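Local coordinates for periplasmic binding protein/LacI transcriptional regulator (Alkaliphilus metalliredigens, PDB 3CTP) that probably acts as a DNA-binding repressor of transcription in the LacI family, and binds beta-D-xylulofuranose in the cleft of its periplasmic binding protein-like domain, at residues G119-R124 / P137-E142; E130-D135 / H144-I149. One frame throughout, in Å; residues are numbered along the deposited sequence.

Contact 1. Residues G119-R124 / P137-E142. With XLF (beta-D-xylulofuranose), chain C.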
ATOM      1  N   GLY A 119      10.904  18.209 -12.477  1.00 11.78           N
ATOM      2  CA  GLY A 119      10.927  18.602 -11.068  1.00 10.95           C
ATOM      3  C   GLY A 119      10.901  17.356 -10.196  1.00  8.78           C
ATOM      4  O   GLY A 119      10.619  16.275 -10.681  1.00  9.72           O
ATOM      5  N   ILE A 120      11.233  17.532  -8.919  1.00  8.38           N
ATOM      6  CA  ILE A 120      11.293  16.426  -7.969  1.00  8.52           C
ATOM      7  C   ILE A 120      10.537  16.812  -6.703  1.00  8.89           C
ATOM      8  O   ILE A 120      10.650  17.958  -6.225  1.00  9.51           O
ATOM      9  CB  ILE A 120      12.760  16.137  -7.598  1.00 10.08           C
ATOM     10  CG1 ILE A 120      13.499  15.618  -8.847  1.00 10.38           C
ATOM     11  CG2 ILE A 120      12.859  15.141  -6.421  1.00 11.55           C
ATOM     12  CD1 ILE A 120      15.034  15.391  -8.599  1.00 15.74           C
ATOM     13  N   ILE A 121       9.757  15.870  -6.181  1.00  7.82           N
ATOM     14  CA  ILE A 121       9.086  16.017  -4.882  1.00  7.70           C
ATOM     15  C   ILE A 121       9.805  15.062  -3.947  1.00  9.34           C
ATOM     16  O   ILE A 121       9.750  13.858  -4.141  1.00  9.71           O
ATOM     17  CB  ILE A 121       7.581  15.631  -4.971  1.00  7.64           C
ATOM     18  CG1 ILE A 121       6.872  16.550  -5.965  1.00  9.91           C
ATOM     19  CG2 ILE A 121       6.928  15.705  -3.560  1.00  9.78           C
ATOM     20  CD1 ILE A 121       5.505  15.958  -6.485  1.00  9.73           C
ATOM     21  N   ALA A 122      10.411  15.606  -2.887  0.50  9.26           N
ATOM     22  CA  ALA A 122      11.279  14.855  -1.976  0.50  8.43           C
ATOM     23  C   ALA A 122      10.618  14.632  -0.612  0.50  8.07           C
ATOM     24  O   ALA A 122      10.543  15.550   0.221  0.50  6.58           O
ATOM     25  CB  ALA A 122      12.600  15.623  -1.807  0.50  9.46           C
ATOM     26  N   SER A 123      10.152  13.407  -0.371  0.50  9.81           N
ATOM     27  CA  SER A 123       9.381  13.120   0.841  0.50  9.69           C
ATOM     28  C   SER A 123      10.273  12.621   1.973  0.50 10.15           C
ATOM     29  O   SER A 123      11.118  11.721   1.779  0.50  9.40           O
ATOM     30  CB  SER A 123       8.227  12.109   0.576  0.50 11.06           C
ATOM     31  OG  SER A 123       7.383  12.584  -0.450  0.50 16.27           O
ATOM     32  N   ARG A 124      10.082  13.195   3.161  1.00  9.65           N
ATOM     33  CA  ARG A 124      10.762  12.687   4.335  1.00 10.33           C
ATOM     34  C   ARG A 124      12.270  12.528   4.059  1.00 11.23           C
ATOM     35  O   ARG A 124      12.917  11.527   4.443  1.00 13.56           O
ATOM     36  CB  ARG A 124      10.099  11.381   4.816  1.00 12.09           C
ATOM     37  CG  ARG A 124      10.189  11.194   6.308  1.00 16.12           C
ATOM     38  CD  ARG A 124       8.996  10.393   6.825  1.00 10.75           C
ATOM     39  NE  ARG A 124       9.071   8.980   6.420  1.00  9.74           N
ATOM     40  CZ  ARG A 124       8.080   8.115   6.644  1.00 10.95           C
ATOM     41  NH1 ARG A 124       8.208   6.839   6.291  1.00 11.14           N
ATOM     42  NH2 ARG A 124       6.964   8.536   7.261  1.00 10.22           N
ATOM     43  N   PRO A 137      14.152  21.811 -10.230  1.00 14.67           N
ATOM     44  CA  PRO A 137      13.240  22.271  -9.173  1.00 12.27           C
ATOM     45  C   PRO A 137      12.882  21.155  -8.201  1.00 11.03           C
ATOM     46  O   PRO A 137      12.603  20.022  -8.631  1.00 11.24           O
ATOM     47  CB  PRO A 137      11.982  22.688  -9.950  1.00 13.40           C
ATOM     48  CG  PRO A 137      12.557  23.134 -11.321  1.00 14.44           C
ATOM     49  CD  PRO A 137      13.685  22.171 -11.588  1.00 15.38           C
ATOM     50  N   VAL A 138      12.864  21.484  -6.914  1.00  9.65           N
ATOM     51  CA  VAL A 138      12.535  20.516  -5.865  1.00  9.45           C
ATOM     52  C   VAL A 138      11.599  21.184  -4.866  1.00 10.01           C
ATOM     53  O   VAL A 138      11.797  22.364  -4.518  1.00 10.87           O
ATOM     54  CB  VAL A 138      13.807  20.092  -5.047  1.00  9.31           C
ATOM     55  CG1 VAL A 138      13.413  19.205  -3.853  1.00 11.53           C
ATOM     56  CG2 VAL A 138      14.809  19.374  -5.933  1.00 12.93           C
ATOM     57  N   VAL A 139      10.575  20.455  -4.416  1.00  9.19           N
ATOM     58  CA  VAL A 139       9.837  20.813  -3.204  1.00  9.18           C
ATOM     59  C   VAL A 139       9.878  19.612  -2.258  1.00  9.59           C
ATOM     60  O   VAL A 139      10.076  18.475  -2.710  1.00 10.08           O
ATOM     61  CB  VAL A 139       8.389  21.231  -3.446  1.00  9.79           C
ATOM     62  CG1 VAL A 139       8.361  22.473  -4.340  1.00  8.41           C
ATOM     63  CG2 VAL A 139       7.557  20.094  -4.085  1.00 10.26           C
ATOM     64  N   ALA A 140       9.742  19.865  -0.955  1.00  8.33           N
ATOM     65  CA  ALA A 140       9.926  18.787   0.041  1.00  9.36           C
ATOM     66  C   ALA A 140       8.643  18.562   0.793  1.00  9.47           C
ATOM     67  O   ALA A 140       7.934  19.518   1.102  1.00 10.42           O
ATOM     68  CB  ALA A 140      11.003  19.182   1.047  1.00 10.47           C
ATOM     69  N   PHE A 141       8.329  17.296   1.068  1.00  9.58           N
ATOM     70  CA  PHE A 141       7.249  16.957   2.021  1.00  9.73           C
ATOM     71  C   PHE A 141       7.835  16.602   3.410  1.00  9.75           C
ATOM     72  O   PHE A 141       8.692  15.706   3.508  1.00 10.19           O
ATOM     73  CB  PHE A 141       6.374  15.810   1.452  1.00  9.86           C
ATOM     74  CG  PHE A 141       5.289  15.329   2.402  1.00 10.67           C
ATOM     75  CD1 PHE A 141       4.244  16.168   2.771  1.00 11.58           C
ATOM     76  CD2 PHE A 141       5.323  14.037   2.915  1.00  9.74           C
ATOM     77  CE1 PHE A 141       3.238  15.702   3.651  1.00  9.96           C
ATOM     78  CE2 PHE A 141       4.326  13.574   3.794  1.00 10.55           C
ATOM     79  CZ  PHE A 141       3.300  14.407   4.152  1.00 11.26           C
ATOM     80  N   GLU A 142       7.418  17.352   4.442  1.00  9.60           N
ATOM     81  CA  GLU A 142       7.808  17.153   5.857  1.00 10.66           C
ATOM     82  C   GLU A 142       9.188  17.584   6.280  1.00 12.29           C
ATOM     83  O   GLU A 142       9.329  18.457   7.152  1.00 12.69           O
ATOM     84  CB  GLU A 142       7.566  15.718   6.320  1.00 11.07           C
ATOM     85  CG  GLU A 142       6.061  15.452   6.374  1.00 12.53           C
ATOM     86  CD  GLU A 142       5.698  14.098   6.973  1.00 13.27           C
ATOM     87  OE1 GLU A 142       4.488  13.897   7.255  1.00 11.75           O
ATOM     88  OE2 GLU A 142       6.605  13.251   7.157  1.00  9.99           O
TER
HETATM   89  O4  XLF C 401       6.325  11.003   8.630  1.00 10.69           O
HETATM   90  C4  XLF C 401       4.990  10.796   9.098  1.00  9.94           C
HETATM   91  C5  XLF C 401       4.948   9.431   9.769  1.00  7.80           C
HETATM   92  O5  XLF C 401       4.208   8.580   8.887  1.00  8.98           O
HETATM   93  C3  XLF C 401       4.021  10.677   7.933  1.00  9.19           C
HETATM   94  O3  XLF C 401       3.181  11.834   7.821  1.00  9.46           O
HETATM   95  C2  XLF C 401       3.236   9.454   8.319  1.00  9.00           C
HETATM   96  O2  XLF C 401       2.247   9.772   9.320  1.00  8.32           O
HETATM   97  C1  XLF C 401       2.596   8.767   7.131  1.00  6.89           C
HETATM   98  O1  XLF C 401       1.974   7.548   7.567  1.00 10.36           O
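Ile120 and Val138, and after them Ile121 and Val139, pair in register on neighbouring parallel strands of the sheet in one lobe of a periplasmic binding protein-like fold. The pair illustrates how such a sheet carries ligand-binding groups at the carboxyl ends of its strands. Five backbone hydrogen bonds close the ladder, from Ile120 N to Pro137 O at 2.9 Å to Arg124 N and Phe141 O, also at 2.9 Å. The strand axes diverge by only 24°. Ile121 and Val139 lie side by side on one face, with Ile121 CG1 and Val139 CG2 at 4.1 Å; Ile121 also packs against Ile293 and Leu297 of helix 286-302. Almost everything here is buried; the looser margin is the amino-terminal end, where Gly119 brings no side chain and the partly exposed Pro137 ring rests on Ile300 and Ile301.

The other end is tight and polar. Phe141 turns its CG anti to the backbone N (chi1 176°), and Glu142 CG sits over the centre of its ring, 3.6 Å above the plane. Arg124 and Glu142 run alongside each other toward the sugar without their charged atoms meeting; salt bridges from Arg124 NH1 to Asp100 and Asp213 hold the guanidinium in place. Sugar O4 lies in the guanidinium plane at its edge and accepts from Arg124 NH2 at 2.9 Å, while it donates a hydrogen bond to Glu142 OE2 at 2.7 Å. The second carboxylate oxygen, Glu142 OE1, accepts one from sugar O3, at 2.5 Å.

Contact 2. Residues E130-D135 / H144-I149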
ATOM      1  N   GLU A 130      23.330  16.849  -0.932  1.00 29.65           N
ATOM      2  CA  GLU A 130      23.134  16.351  -2.282  1.00 27.52           C
ATOM      3  C   GLU A 130      22.271  17.265  -3.131  1.00 24.75           C
ATOM      4  O   GLU A 130      22.368  17.258  -4.357  1.00 23.57           O
ATOM      5  CB  GLU A 130      22.517  14.953  -2.241  1.00 28.63           C
ATOM      6  CG  GLU A 130      23.500  13.862  -1.858  1.00 58.65           C
ATOM      7  CD  GLU A 130      24.168  14.114  -0.518  1.00 34.54           C
ATOM      8  OE1 GLU A 130      23.547  14.761   0.356  1.00 59.24           O
ATOM      9  OE2 GLU A 130      25.312  13.637  -0.331  1.00 59.45           O
ATOM     10  N   TYR A 131      21.433  18.060  -2.477  1.00 24.07           N
ATOM     11  CA  TYR A 131      20.487  18.899  -3.197  1.00 24.44           C
ATOM     12  C   TYR A 131      21.053  20.249  -3.622  1.00 27.74           C
ATOM     13  O   TYR A 131      20.442  20.953  -4.435  1.00 28.77           O
ATOM     14  CB  TYR A 131      19.251  19.126  -2.334  1.00 22.86           C
ATOM     15  CG  TYR A 131      18.351  17.920  -2.306  1.00 17.00           C
ATOM     16  CD1 TYR A 131      17.339  17.792  -3.221  1.00 18.83           C
ATOM     17  CD2 TYR A 131      18.528  16.907  -1.366  1.00 17.68           C
ATOM     18  CE1 TYR A 131      16.493  16.700  -3.221  1.00 17.61           C
ATOM     19  CE2 TYR A 131      17.685  15.819  -1.347  1.00 16.58           C
ATOM     20  CZ  TYR A 131      16.669  15.724  -2.292  1.00 19.25           C
ATOM     21  OH  TYR A 131      15.809  14.652  -2.333  1.00 20.68           O
ATOM     22  N   ALA A 132      22.217  20.596  -3.079  1.00 28.52           N
ATOM     23  CA  ALA A 132      22.745  21.953  -3.205  1.00 31.95           C
ATOM     24  C   ALA A 132      23.123  22.324  -4.635  1.00 35.78           C
ATOM     25  O   ALA A 132      23.015  23.484  -5.038  1.00 37.21           O
ATOM     26  CB  ALA A 132      23.947  22.136  -2.272  1.00 31.01           C
ATOM     27  N   ASN A 133      23.571  21.342  -5.403  1.00 38.02           N
ATOM     28  CA  ASN A 133      24.036  21.612  -6.750  1.00 41.43           C
ATOM     29  C   ASN A 133      23.029  21.205  -7.818  1.00 43.48           C
ATOM     30  O   ASN A 133      22.997  21.783  -8.907  1.00 44.70           O
ATOM     31  CB  ASN A 133      25.381  20.919  -6.975  1.00 42.36           C
ATOM     32  CG  ASN A 133      25.607  19.775  -6.006  1.00 54.46           C
ATOM     33  OD1 ASN A 133      26.720  19.582  -5.506  1.00 45.15           O
ATOM     34  ND2 ASN A 133      24.543  19.021  -5.713  1.00 43.93           N
ATOM     35  N   ILE A 134      22.200  20.215  -7.508  1.00 43.62           N
ATOM     36  CA  ILE A 134      21.243  19.751  -8.495  1.00 43.16           C
ATOM     37  C   ILE A 134      20.582  20.996  -9.053  1.00 42.51           C
ATOM     38  O   ILE A 134      20.368  21.967  -8.329  1.00 44.41           O
ATOM     39  CB  ILE A 134      20.228  18.755  -7.906  1.00 43.08           C
ATOM     40  CG1 ILE A 134      18.963  19.466  -7.431  1.00 50.22           C
ATOM     41  CG2 ILE A 134      20.861  17.955  -6.774  1.00 50.97           C
ATOM     42  CD1 ILE A 134      17.871  18.494  -7.016  1.00 43.17           C
ATOM     43  N   ASP A 135      20.316  20.996 -10.352  1.00 39.74           N
ATOM     44  CA  ASP A 135      19.784  22.174 -11.008  1.00 37.06           C
ATOM     45  C   ASP A 135      18.396  21.855 -11.540  1.00 32.53           C
ATOM     46  O   ASP A 135      18.079  22.111 -12.701  1.00 34.23           O
ATOM     47  CB  ASP A 135      20.702  22.587 -12.157  1.00 38.92           C
ATOM     48  CG  ASP A 135      20.421  23.984 -12.644  1.00 49.62           C
ATOM     49  OD1 ASP A 135      21.314  24.848 -12.516  1.00 43.37           O
ATOM     50  OD2 ASP A 135      19.300  24.219 -13.141  1.00 46.03           O
ATOM     51  N   HIS A 144      12.780  19.252   6.216  1.00 10.03           N
ATOM     52  CA  HIS A 144      13.458  20.392   5.604  1.00  9.42           C
ATOM     53  C   HIS A 144      14.764  19.930   4.991  1.00 12.57           C
ATOM     54  O   HIS A 144      15.519  19.192   5.613  1.00 16.22           O
ATOM     55  CB  HIS A 144      13.729  21.445   6.682  1.00 10.13           C
ATOM     56  CG  HIS A 144      12.483  22.125   7.153  1.00 11.43           C
ATOM     57  ND1 HIS A 144      11.652  21.582   8.110  1.00 15.22           N
ATOM     58  CD2 HIS A 144      11.897  23.285   6.761  1.00 12.55           C
ATOM     59  CE1 HIS A 144      10.606  22.375   8.289  1.00 15.32           C
ATOM     60  NE2 HIS A 144      10.731  23.414   7.482  1.00 17.72           N
ATOM     61  N   ILE A 145      15.077  20.422   3.798  1.00 11.28           N
ATOM     62  CA  ILE A 145      16.271  19.972   3.111  1.00 12.31           C
ATOM     63  C   ILE A 145      17.329  21.061   3.109  1.00 15.18           C
ATOM     64  O   ILE A 145      18.392  20.917   3.746  1.00 16.89           O
ATOM     65  CB  ILE A 145      15.903  19.524   1.688  1.00 12.31           C
ATOM     66  CG1 ILE A 145      14.907  18.392   1.799  1.00 12.02           C
ATOM     67  CG2 ILE A 145      17.152  18.986   0.959  1.00 16.00           C
ATOM     68  CD1 ILE A 145      14.513  17.797   0.440  1.00 13.56           C
ATOM     69  N   LEU A 146      17.020  22.151   2.430  1.00 14.57           N
ATOM     70  CA  LEU A 146      17.901  23.315   2.424  1.00 15.66           C
ATOM     71  C   LEU A 146      17.019  24.536   2.539  1.00 16.13           C
ATOM     72  O   LEU A 146      15.822  24.467   2.237  1.00 15.15           O
ATOM     73  CB  LEU A 146      18.665  23.390   1.122  1.00 16.43           C
ATOM     74  CG  LEU A 146      19.689  22.289   0.830  1.00 20.35           C
ATOM     75  CD1 LEU A 146      20.140  22.376  -0.618  1.00 19.23           C
ATOM     76  CD2 LEU A 146      20.902  22.367   1.776  1.00 20.75           C
ATOM     77  N   ASP A 147      17.612  25.657   2.941  1.00 15.96           N
ATOM     78  CA  ASP A 147      16.811  26.836   3.203  1.00 17.31           C
ATOM     79  C   ASP A 147      16.171  27.376   1.926  1.00 15.87           C
ATOM     80  O   ASP A 147      15.249  28.208   1.986  1.00 17.15           O
ATOM     81  CB  ASP A 147      17.690  27.915   3.851  1.00 18.64           C
ATOM     82  CG  ASP A 147      18.157  27.517   5.233  1.00 35.44           C
ATOM     83  OD1 ASP A 147      17.547  26.597   5.808  1.00 28.98           O
ATOM     84  OD2 ASP A 147      19.133  28.103   5.744  1.00 32.55           O
ATOM     85  N   ASN A 148      16.639  26.921   0.768  1.00 13.91           N
ATOM     86  CA  ASN A 148      16.062  27.426  -0.466  1.00 13.81           C
ATOM     87  C   ASN A 148      15.101  26.453  -1.139  1.00 12.38           C
ATOM     88  O   ASN A 148      14.760  26.631  -2.294  1.00 12.69           O
ATOM     89  CB  ASN A 148      17.135  27.925  -1.445  1.00 17.15           C
ATOM     90  CG  ASN A 148      17.981  26.816  -1.995  1.00 26.69           C
ATOM     91  OD1 ASN A 148      18.024  25.716  -1.444  1.00 21.94           O
ATOM     92  ND2 ASN A 148      18.688  27.101  -3.090  1.00 30.40           N
ATOM     93  N   ILE A 149      14.611  25.468  -0.372  1.00 10.37           N
ATOM     94  CA  ILE A 149      13.602  24.505  -0.867  1.00  8.22           C
ATOM     95  C   ILE A 149      12.364  24.590   0.021  1.00  9.42           C
ATOM     96  O   ILE A 149      12.467  24.495   1.245  1.00 10.18           O
ATOM     97  CB  ILE A 149      14.176  23.070  -0.848  1.00  8.95           C
ATOM     98  CG1 ILE A 149      15.301  22.963  -1.894  1.00  9.92           C
ATOM     99  CG2 ILE A 149      13.069  22.017  -1.092  1.00 12.33           C
ATOM    100  CD1 ILE A 149      16.095  21.653  -1.778  1.00 12.83           C
TER
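In Tyr131, chi1 of -76° puts CG on the side of Ile145, anti to the tyrosine's own carbonyl carbon, and chi2 near -91° turns a ring face to that isoleucine, whose CG2 stands anti to the backbone N while CG1 stands beside it. This is apolar packing between two loops that follow adjacent parallel strands, the second loop carrying a type I beta turn from Leu146 to Ile149, closed by the bond from Ile149 N to Leu146 O. The two side chains cross obliquely. Ile145 CD1 makes a CH-pi contact over one ring face, 4.2 Å from the centroid and 15° off the normal, and CG2 presses closer at the near end, 3.4 Å from Tyr131 CD2. At the far end the hydroxyl is hydrogen-bonded to Glu105 of helix 102-114, which ties the ring down. An alanine in place of Tyr131 would probably leave Glu105 without this hydroxyl partner and open a gap beside both branches of Ile145. Ile149 adds its CD1 at 4.1 Å from Tyr131 CB. The contact thins toward the exposed Ala132, where one methyl group of Leu146 does the work: CD1 is 3.8 Å from Tyr131 CB and 3.7 Å from the backbone N of Ala132.

In the fold
The segments of the two contacts alternate along the chain: each strand of contact 1 is followed by one of the loops of contact 2, and the two centres are 10 Å apart. Side chains of contact 2 pack on the sheet face that carries Ala122, Val138 and Ala140. Ile145 CD1 reaches 3.8 Å from Ala140 CB, and Ile149 CG2 packs 3.7 Å from Val138 O, while Tyr131 OH lies 3.4 Å from Ala122 CB. Only contact 1 reaches the sugar, through Arg124 and Glu142; the sugar is also hydrogen-bonded to Asn72, Arg190, Asn239, Asp267 and Gln284. The Ile145 side chain remains about 13 Å from the ligand.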